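PDB 1SH8: DUF4442 domain-containing protein from Pseudomonas aeruginosa, which probably acts as a hotdog-fold thioesterase of the PaaI-like kind, hydrolysing a thioester substrate. Local coordinates for the interface of chains A and B. Residues are numbered along the deposited sequence; one frame, centred on the assembly and turned at random. Chains: chain A/B, hypothetical protein PA5026.

Contact 1: the interface of chains A and B. Residues chain A 18, 20-21, 58-59, 62-63, 82; chain B 53-55.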
# COMPACT_ATOMS: atom_id res chain seq x y z
N ILE A 18 -0.02 -1.59 -14.99
CA ILE A 18 0.02 -2.50 -13.84
C ILE A 18 -1.39 -3.03 -13.60
O ILE A 18 -2.30 -2.27 -13.24
CB ILE A 18 0.55 -1.76 -12.58
CG1 ILE A 18 1.98 -1.27 -12.84
CG2 ILE A 18 0.52 -2.70 -11.37
CD1 ILE A 18 2.58 -0.49 -11.69
N PHE A 20 -2.75 -4.79 -11.23
CA PHE A 20 -3.25 -4.57 -9.88
C PHE A 20 -3.96 -3.21 -9.84
O PHE A 20 -5.03 -3.07 -9.25
CB PHE A 20 -2.07 -4.58 -8.90
CG PHE A 20 -2.46 -4.39 -7.45
CD1 PHE A 20 -2.62 -5.50 -6.61
CD2 PHE A 20 -2.63 -3.12 -6.92
CE1 PHE A 20 -2.93 -5.33 -5.26
CE2 PHE A 20 -2.94 -2.94 -5.57
CZ PHE A 20 -3.09 -4.05 -4.74
N VAL A 21 -3.36 -2.22 -10.49
CA VAL A 21 -3.91 -0.87 -10.55
C VAL A 21 -5.14 -0.83 -11.46
O VAL A 21 -6.16 -0.25 -11.12
CB VAL A 21 -2.86 0.14 -11.07
CG1 VAL A 21 -3.50 1.51 -11.31
CG2 VAL A 21 -1.72 0.26 -10.06
N PHE A 58 -3.63 3.38 -0.39
CA PHE A 58 -2.19 3.31 -0.62
C PHE A 58 -1.87 3.40 -2.11
O PHE A 58 -0.96 4.12 -2.52
CB PHE A 58 -1.60 2.00 -0.09
CG PHE A 58 -0.12 1.86 -0.33
CD1 PHE A 58 0.80 2.33 0.59
CD2 PHE A 58 0.34 1.29 -1.52
CE1 PHE A 58 2.18 2.23 0.34
CE2 PHE A 58 1.71 1.19 -1.78
CZ PHE A 58 2.63 1.66 -0.85
N THR A 59 -2.60 2.64 -2.92
CA THR A 59 -2.37 2.63 -4.35
C THR A 59 -2.56 4.03 -4.94
O THR A 59 -1.75 4.48 -5.76
CB THR A 59 -3.30 1.62 -5.04
OG1 THR A 59 -3.00 0.30 -4.55
CG2 THR A 59 -3.10 1.63 -6.55
N GLU A 62 0.40 6.20 -3.79
CA GLU A 62 1.69 5.75 -4.31
C GLU A 62 1.91 5.97 -5.81
O GLU A 62 3.02 6.33 -6.24
CB GLU A 62 1.85 4.25 -3.99
CG GLU A 62 3.23 3.63 -4.24
CD GLU A 62 3.58 3.40 -5.71
OE1 GLU A 62 2.67 3.10 -6.52
OE2 GLU A 62 4.78 3.49 -6.05
N LEU A 63 0.86 5.77 -6.60
CA LEU A 63 0.97 5.88 -8.06
C LEU A 63 1.47 7.21 -8.63
O LEU A 63 2.08 7.22 -9.70
CB LEU A 63 -0.37 5.50 -8.71
CG LEU A 63 -0.21 4.95 -10.13
CD1 LEU A 63 0.54 3.62 -10.07
CD2 LEU A 63 -1.57 4.75 -10.76
N VAL A 82 9.75 2.76 -5.89
CA VAL A 82 9.44 3.41 -4.63
C VAL A 82 10.34 2.75 -3.59
O VAL A 82 10.46 1.52 -3.56
CB VAL A 82 7.93 3.27 -4.27
CG1 VAL A 82 7.52 1.80 -4.25
CG2 VAL A 82 7.65 3.94 -2.94
N TYR B 53 4.04 -5.39 -7.32
CA TYR B 53 3.68 -3.99 -7.21
C TYR B 53 3.63 -3.58 -5.73
O TYR B 53 3.18 -4.35 -4.88
CB TYR B 53 2.33 -3.73 -7.88
CG TYR B 53 1.81 -2.32 -7.67
CD1 TYR B 53 2.60 -1.22 -8.00
CD2 TYR B 53 0.58 -2.10 -7.07
CE1 TYR B 53 2.17 0.08 -7.73
CE2 TYR B 53 0.14 -0.80 -6.80
CZ TYR B 53 0.95 0.28 -7.12
OH TYR B 53 0.55 1.55 -6.79
N ALA B 54 4.11 -2.38 -5.43
CA ALA B 54 4.12 -1.87 -4.06
C ALA B 54 2.76 -1.98 -3.37
O ALA B 54 2.70 -2.26 -2.17
CB ALA B 54 4.61 -0.42 -4.05
N GLY B 55 1.68 -1.75 -4.11
CA GLY B 55 0.36 -1.82 -3.53
C GLY B 55 -0.03 -3.22 -3.07
O GLY B 55 -0.80 -3.37 -2.13
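B:Tyr53, just ahead of chain B helix 54-72, reaches into chain A between A:Ile18 with the following helix 19-24 and the end of helix 54-62, while B:Ala54 and B:Gly55 of the first helical turn rest against A:Phe58 and strand 78-89. In hotdog thioesterases of the PaaI type the active site commonly lies at such a dimer junction, and A:Glu62 probably corresponds to the acidic catalytic residue found on this helix in many of them. B:Tyr53, with CG anti to its backbone N (chi1 174°), extends its ring across the boundary and gives its phenol OH to A:Glu62 OE1 at 2.6 Å. The donor comes in on the anti side of the carboxylate, 26° out of its plane, with ring and carboxylate steeply inclined at 74°.

Several groups hold the ring. Over one face lie the A:Ile18 methyl CD1, 3.8 Å from B:Tyr53 CD1, and the A:Val21 methyl CG2, 3.9 Å from B:Tyr53 CE2. Above the opposite face, toward the rim, sits B:Gly55 N. The CD2 edge of B:Tyr53 points onto the rim of a tilted A:Phe20 face, 3.4 Å from its CD2, and A:Phe20 CE2 lies in the tyrosine plane. B:Gly55 O sits above the phenyl rim, 3.5 Å from A:Phe20 CZ. A:Phe58 CD2 leans 3.7 Å from B:Gly55 CA, and A:Val82 CG1 packs 3.7 Å from B:Ala54 CB.

Contact 2: the interface of chains A and B. Residues chain A 82-84; chain B 54, 87-89.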
# COMPACT_ATOMS: atom_id res chain seq x y z
N VAL A 82 9.75 2.76 -5.89
CA VAL A 82 9.44 3.41 -4.63
C VAL A 82 10.34 2.75 -3.59
O VAL A 82 10.46 1.52 -3.56
CB VAL A 82 7.93 3.27 -4.27
CG1 VAL A 82 7.52 1.80 -4.25
CG2 VAL A 82 7.65 3.94 -2.94
N LYS A 83 11.02 3.56 -2.78
CA LYS A 83 11.93 3.03 -1.76
C LYS A 83 11.26 2.85 -0.40
O LYS A 83 11.45 1.83 0.26
CB LYS A 83 13.14 3.97 -1.60
CG LYS A 83 13.96 4.17 -2.87
CD LYS A 83 14.38 2.85 -3.50
CE LYS A 83 15.23 2.02 -2.55
NZ LYS A 83 15.62 0.71 -3.17
N GLU A 84 10.52 3.86 0.03
CA GLU A 84 9.80 3.79 1.29
C GLU A 84 8.65 4.77 1.27
O GLU A 84 8.67 5.76 0.54
CB GLU A 84 10.71 4.02 2.49
CG GLU A 84 11.82 5.02 2.31
CD GLU A 84 12.82 4.97 3.47
OE1 GLU A 84 13.51 3.94 3.64
OE2 GLU A 84 12.92 5.97 4.21
N ALA B 54 4.11 -2.38 -5.43
CA ALA B 54 4.12 -1.87 -4.06
C ALA B 54 2.76 -1.98 -3.37
O ALA B 54 2.70 -2.26 -2.17
CB ALA B 54 4.61 -0.42 -4.05
N LEU B 87 6.07 1.51 4.94
CA LEU B 87 6.62 0.38 4.21
C LEU B 87 8.01 0.75 3.71
O LEU B 87 8.25 1.87 3.27
CB LEU B 87 5.75 0.03 3.00
CG LEU B 87 4.68 -1.06 3.12
CD1 LEU B 87 5.36 -2.41 3.25
CD2 LEU B 87 3.78 -0.77 4.32
N ARG B 88 8.93 -0.20 3.82
CA ARG B 88 10.28 -0.00 3.33
C ARG B 88 10.47 -1.12 2.32
O ARG B 88 10.35 -2.30 2.66
CB ARG B 88 11.28 -0.11 4.47
CG ARG B 88 12.71 0.19 4.07
CD ARG B 88 13.54 0.47 5.31
NE ARG B 88 14.96 0.67 5.00
CZ ARG B 88 15.79 -0.30 4.64
NH1 ARG B 88 15.36 -1.55 4.55
NH2 ARG B 88 17.06 -0.02 4.37
N PHE B 89 10.73 -0.75 1.07
CA PHE B 89 10.92 -1.71 -0.00
C PHE B 89 12.42 -1.93 -0.17
O PHE B 89 13.13 -1.12 -0.76
CB PHE B 89 10.27 -1.16 -1.27
CG PHE B 89 8.81 -0.86 -1.09
CD1 PHE B 89 7.87 -1.89 -1.08
CD2 PHE B 89 8.37 0.44 -0.87
CE1 PHE B 89 6.52 -1.63 -0.84
CE2 PHE B 89 7.03 0.72 -0.63
CZ PHE B 89 6.10 -0.32 -0.61
O HOH W 1 12.77 -0.43 -3.73
O HOH W 2 15.13 3.48 5.93
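Strand 78-89 of each hotdog subunit runs antiparallel to its counterpart here, A:Glu84 bridging with B:Arg88, and so links the sheets of the two chains. The backbone N of B:Phe89 donates to A:Lys83 O at 2.8 Å. Nearby, A:Glu84 CA lies 3.2 Å from B:Leu87 O, a close backbone approach that brings CB of A:Glu84 near the same carbonyl.

On the side of the strand pair toward B:Ala54, B:Phe89 turns its ring to the chain A backbone, with A:Lys83 C in the ring plane at the edge. The A:Val82 methyl CG1 covers a face of this ring near its CD2-CE2 rim, 3.7 Å from B:Phe89 CD2, while the other methyl, CG2, reaches CE2 from beyond the rim. CG1 lies between the backbone N and carbonyl carbon of A:Val82 (chi1 56°), which lets it touch this ring as well as the helix start of chain B.

On the other side, A:Glu84 and B:Arg88 run alongside one another in the same direction. Their charged groups stay at long range, B:Arg88 NE to A:Glu84 OE1 3.8 Å, a loose salt bridge resting on a poorly ordered arginine. Water 2 bridges them, as far as that disorder allows: it is 2.8 Å from A:Glu84 OE1 and lies in the guanidinium plane at its edge, 3.0 Å from B:Arg88 NE.

A second water joins the backbones. Water 1 bridges the carbonyl oxygens of A:Val82, whose O is 3.0 Å from it, and B:Phe89. The A:Lys83 side chain bends at chi2 and chi3 toward chain B, bringing its side-chain amine NZ near B:Phe89 O and to 3.1 Å from the oxygen of water 1.

The C-alpha centres of contact 1 and contact 2 are about 10 Å apart, and the two patches share A:Val82 and B:Ala54, whose packing joins them. Contact 1 involves helices and the probable catalytic region, whereas contact 2 runs along strand 78-89. Because the interface is two-fold symmetric, there is a second tyrosine insertion and the same strand pairing with the chains exchanged. Sheet pairing may therefore help set the position of the helix start that each subunit offers its neighbour, consistent with the hotdog dimer being the working unit, although the crystal assembly alone does not prove this.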